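Local coordinates for myosin light chain 1 (Saccharomyces cerevisiae, PDB 1M45), which serves as the essential light chain of class II myosin Myo1 and as a light chain of class V myosin Myo2, binding their IQ motifs, and acts in cytokinesis, at residues 7-10 against 11-15; 56-59 against 60-64. All coordinates share one frame; numbering follows the deposited sequence.

Contact 1. Residues 7-10 against 11-15; sequences KDIF and TLFDK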
loop_
_atom_site.group_PDB
_atom_site.type_symbol
_atom_site.label_atom_id
_atom_site.label_comp_id
_atom_site.label_asym_id
_atom_site.label_seq_id
_atom_site.Cartn_x
_atom_site.Cartn_y
_atom_site.Cartn_z
ATOM N N LYS A 7 -9.431 10.791 10.563
ATOM C CA LYS A 7 -9.811 9.759 11.520
ATOM C C LYS A 7 -8.761 9.606 12.627
ATOM O O LYS A 7 -8.423 8.479 13.038
ATOM C CB LYS A 7 -10.022 8.435 10.795
ATOM C CG LYS A 7 -11.140 8.469 9.750
ATOM C CD LYS A 7 -11.338 7.081 9.179
ATOM C CE LYS A 7 -12.516 7.022 8.207
ATOM N NZ LYS A 7 -12.590 5.646 7.606
ATOM N N ASP A 8 -8.260 10.757 13.091
ATOM C CA ASP A 8 -7.261 10.851 14.170
ATOM C C ASP A 8 -5.938 10.160 13.874
ATOM O O ASP A 8 -5.227 9.757 14.790
ATOM C CB ASP A 8 -7.793 10.265 15.468
ATOM C CG ASP A 8 -7.107 10.857 16.696
ATOM O OD1 ASP A 8 -6.665 12.016 16.660
ATOM O OD2 ASP A 8 -6.999 10.200 17.718
ATOM N N ILE A 9 -5.636 9.966 12.599
ATOM C CA ILE A 9 -4.405 9.290 12.262
ATOM C C ILE A 9 -3.195 10.223 12.392
ATOM O O ILE A 9 -2.106 9.795 12.763
ATOM C CB ILE A 9 -4.514 8.708 10.850
ATOM C CG1 ILE A 9 -5.483 7.531 10.841
ATOM C CG2 ILE A 9 -3.118 8.311 10.316
ATOM C CD1 ILE A 9 -5.879 7.108 9.394
ATOM N N PHE A 10 -3.378 11.506 12.103
ATOM C CA PHE A 10 -2.288 12.460 12.160
ATOM C C PHE A 10 -1.502 12.410 13.489
ATOM O O PHE A 10 -0.273 12.520 13.482
ATOM C CB PHE A 10 -2.818 13.861 11.893
ATOM C CG PHE A 10 -1.756 14.887 11.669
ATOM C CD1 PHE A 10 -1.253 15.624 12.742
ATOM C CD2 PHE A 10 -1.237 15.137 10.398
ATOM C CE1 PHE A 10 -0.252 16.584 12.541
ATOM C CE2 PHE A 10 -0.284 16.100 10.190
ATOM C CZ PHE A 10 0.228 16.824 11.267
ATOM N N THR A 11 -2.200 12.211 14.607
ATOM C CA THR A 11 -1.528 12.171 15.917
ATOM C C THR A 11 -0.585 10.986 16.038
ATOM O O THR A 11 0.419 11.081 16.757
ATOM C CB THR A 11 -2.514 12.196 17.139
ATOM O OG1 THR A 11 -3.556 11.235 16.944
ATOM C CG2 THR A 11 -3.237 13.523 17.216
ATOM N N LEU A 12 -0.850 9.900 15.324
ATOM C CA LEU A 12 0.041 8.735 15.390
ATOM C C LEU A 12 1.354 9.020 14.664
ATOM O O LEU A 12 2.401 8.376 14.940
ATOM C CB LEU A 12 -0.635 7.490 14.791
ATOM C CG LEU A 12 -1.878 6.948 15.475
ATOM C CD1 LEU A 12 -2.485 5.816 14.641
ATOM C CD2 LEU A 12 -1.483 6.469 16.877
ATOM N N PHE A 13 1.305 9.957 13.719
ATOM C CA PHE A 13 2.482 10.376 12.984
ATOM C C PHE A 13 3.182 11.522 13.699
ATOM O O PHE A 13 4.319 11.878 13.348
ATOM C CB PHE A 13 2.110 10.792 11.547
ATOM C CG PHE A 13 1.842 9.615 10.630
ATOM C CD1 PHE A 13 0.624 9.014 10.618
ATOM C CD2 PHE A 13 2.884 9.068 9.875
ATOM C CE1 PHE A 13 0.373 7.907 9.798
ATOM C CE2 PHE A 13 2.660 7.956 9.047
ATOM C CZ PHE A 13 1.394 7.392 9.007
ATOM N N ASP A 14 2.491 12.133 14.658
ATOM C CA ASP A 14 3.076 13.255 15.404
ATOM C C ASP A 14 3.001 12.965 16.906
ATOM O O ASP A 14 2.276 13.609 17.657
ATOM C CB ASP A 14 2.294 14.519 15.072
ATOM C CG ASP A 14 2.808 15.745 15.809
ATOM O OD1 ASP A 14 3.963 15.742 16.258
ATOM O OD2 ASP A 14 2.084 16.725 15.974
ATOM N N LYS A 15 3.803 12.035 17.371
ATOM C CA LYS A 15 3.728 11.693 18.792
ATOM C C LYS A 15 4.523 12.632 19.701
ATOM O O LYS A 15 4.628 12.425 20.914
ATOM C CB LYS A 15 4.127 10.247 18.996
ATOM C CG LYS A 15 3.131 9.308 18.351
ATOM C CD LYS A 15 3.497 7.868 18.619
ATOM C CE LYS A 15 2.444 6.971 18.040
ATOM N NZ LYS A 15 2.914 5.585 17.869
HETATM O O HOH W 1 -5.109 13.105 14.618
#
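D8 swings its carboxyl carbon away from its backbone nitrogen (chi1 -155°), while T11 holds OG1 between the backbone N and the carbonyl carbon (chi1 48°); together these torsions bring the carboxylate and the hydroxyl close across one turn. OG1 of T11 lies 3.1 Å from O of D8 and 3.2 Å from OD1 of D8. Both bonds are weak, and the one hydroxyl proton may go to either acceptor. A water adds a bridge. It donates to D8 OD1 at 2.8 Å and accepts from T11 N at 3.0 Å.

The turn itself is loosely bonded. L12 N reaches I9 O at 2.9 Å, but from well above the carbonyl plane. F13 N makes a weak bond to F10 O. On the inner side, I9 and F13 lie side by side and point the same way. CG2 of I9 sits 3.6 Å from F13 CE1, at the ring edge, and I9 O meets the same edge in plane. The F10 ring crosses D14 with CE1 4.1 Å from D14 CB. Ring and carboxylate planes are 81° apart.

The D14 carboxylate accepts from the backbone N of Q18 and G19. D14 is an inferred calcium ligand. The arrangement is consistent with the end of an EF-hand entering helix, where an aspartate opens the metal-binding loop.

Contact 2. Residues 56-59 against 60-64; sequences SSLT and LDQIT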
loop_
_atom_site.group_PDB
_atom_site.type_symbol
_atom_site.label_atom_id
_atom_site.label_comp_id
_atom_site.label_asym_id
_atom_site.label_seq_id
_atom_site.Cartn_x
_atom_site.Cartn_y
_atom_site.Cartn_z
ATOM N N SER A 56 11.011 21.222 7.347
ATOM C CA SER A 56 11.159 19.765 7.304
ATOM C C SER A 56 9.855 19.036 7.666
ATOM O O SER A 56 9.833 17.786 7.763
ATOM C CB SER A 56 12.243 19.344 8.290
ATOM O OG SER A 56 13.507 19.869 7.933
ATOM N N SER A 57 8.780 19.794 7.881
ATOM C CA SER A 57 7.528 19.209 8.330
ATOM C C SER A 57 6.341 19.858 7.666
ATOM O O SER A 57 6.470 20.922 7.073
ATOM C CB SER A 57 7.400 19.305 9.847
ATOM O OG SER A 57 7.481 20.664 10.246
ATOM N N LEU A 58 5.187 19.200 7.762
ATOM C CA LEU A 58 3.941 19.683 7.190
ATOM C C LEU A 58 2.851 19.657 8.252
ATOM O O LEU A 58 2.749 18.693 9.019
ATOM C CB LEU A 58 3.498 18.789 6.000
ATOM C CG LEU A 58 4.441 18.624 4.815
ATOM C CD1 LEU A 58 3.968 17.506 3.884
ATOM C CD2 LEU A 58 4.580 19.968 4.082
ATOM N N THR A 59 2.035 20.708 8.300
ATOM C CA THR A 59 0.879 20.743 9.191
ATOM C C THR A 59 -0.274 19.958 8.581
ATOM O O THR A 59 -0.267 19.663 7.369
ATOM C CB THR A 59 0.388 22.190 9.482
ATOM O OG1 THR A 59 -0.136 22.778 8.285
ATOM C CG2 THR A 59 1.502 23.083 9.956
ATOM N N LEU A 60 -1.273 19.626 9.402
ATOM C CA LEU A 60 -2.428 18.900 8.905
ATOM C C LEU A 60 -3.137 19.739 7.861
ATOM O O LEU A 60 -3.602 19.234 6.836
ATOM C CB LEU A 60 -3.381 18.521 10.043
ATOM C CG LEU A 60 -4.617 17.723 9.666
ATOM C CD1 LEU A 60 -4.250 16.469 8.862
ATOM C CD2 LEU A 60 -5.341 17.369 10.935
ATOM N N ASP A 61 -3.228 21.035 8.118
ATOM C CA ASP A 61 -3.876 21.895 7.156
ATOM C C ASP A 61 -3.152 21.942 5.815
ATOM O O ASP A 61 -3.800 22.064 4.770
ATOM C CB ASP A 61 -4.020 23.314 7.688
ATOM C CG ASP A 61 -5.101 23.434 8.723
ATOM O OD1 ASP A 61 -6.116 22.674 8.667
ATOM O OD2 ASP A 61 -5.022 24.302 9.605
ATOM N N GLN A 62 -1.824 21.869 5.858
ATOM C CA GLN A 62 -1.038 21.914 4.629
ATOM C C GLN A 62 -1.273 20.625 3.870
ATOM O O GLN A 62 -1.454 20.630 2.627
ATOM C CB GLN A 62 0.436 22.092 4.911
ATOM C CG GLN A 62 0.870 23.478 5.353
ATOM C CD GLN A 62 2.349 23.547 5.599
ATOM O OE1 GLN A 62 2.896 22.784 6.394
ATOM N NE2 GLN A 62 3.023 24.441 4.885
ATOM N N ILE A 63 -1.356 19.529 4.625
ATOM C CA ILE A 63 -1.582 18.228 3.987
ATOM C C ILE A 63 -2.963 18.152 3.373
ATOM O O ILE A 63 -3.138 17.646 2.269
ATOM C CB ILE A 63 -1.360 17.061 4.979
ATOM C CG1 ILE A 63 0.111 17.030 5.351
ATOM C CG2 ILE A 63 -1.755 15.719 4.328
ATOM C CD1 ILE A 63 0.499 15.962 6.400
ATOM N N THR A 64 -3.958 18.666 4.090
ATOM C CA THR A 64 -5.321 18.693 3.598
ATOM C C THR A 64 -5.403 19.514 2.327
ATOM O O THR A 64 -6.066 19.118 1.373
ATOM C CB THR A 64 -6.266 19.248 4.689
ATOM O OG1 THR A 64 -6.169 18.412 5.846
ATOM C CG2 THR A 64 -7.714 19.099 4.258
#
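The carbonyl oxygen of T59 takes bonds from two amides of the first helical turn. I63 N reaches T59 O at 3.0 Å, a little tilted from the carbonyl plane. Q62 N bonds the same oxygen only weakly. The better partner of Q62 N is the hydroxyl oxygen T59 OG1, at 3.1 Å. OG1 sits there because chi1 of T59 is 67°, which turns it toward the helix start.

The side chain of Q62 bonds back to T59. It runs extended past CG and brings OE1 to T59 N at 2.9 Å. That N-H points nearly straight at the oxygen (167°). T59 N lies in the plane of the Q62 side-chain carbonyl, on a lone pair of OE1. CG of Q62 packs 3.2 Å from T59 OG1 on the way. Cutting this side chain back to an alanine here is likely to leave T59 N without its OE1 acceptor, so that the cap is held from one direction only.

Beside the cap, L58 and I63 cross at about a right angle. CB of L58 touches I63 CG1 at 3.9 Å, and both side chains also pack on L26 of helix 26-32. The axes of strand 57-59 and helix segment 60-64 stand 83° apart. T59 and Q62 form a capping box, with T59 as N-cap.

In the fold
Contacts 1 and 2 have their centres 12 Å apart and meet through F10. CD2 of F10 lies 3.6 Å from L60 CD1, and CE2 of F10 lies 3.9 Å from I63 CD1. CZ of F10 lies 3.9 Å from L58 O. Strand 20-22 joins the two as well: it pairs with strand 57-59, and its I21 packs on F10, F13 and I63. The arrangement is consistent with a paired EF-hand lobe. The nearest side-chain atoms of S57 and D14, the inferred calcium ligand, are about 8 Å apart. I9 and L12 of contact 1 pack on apolar side chains of the bound IQ peptide, and K15 NZ pairs with an acidic side chain of that peptide.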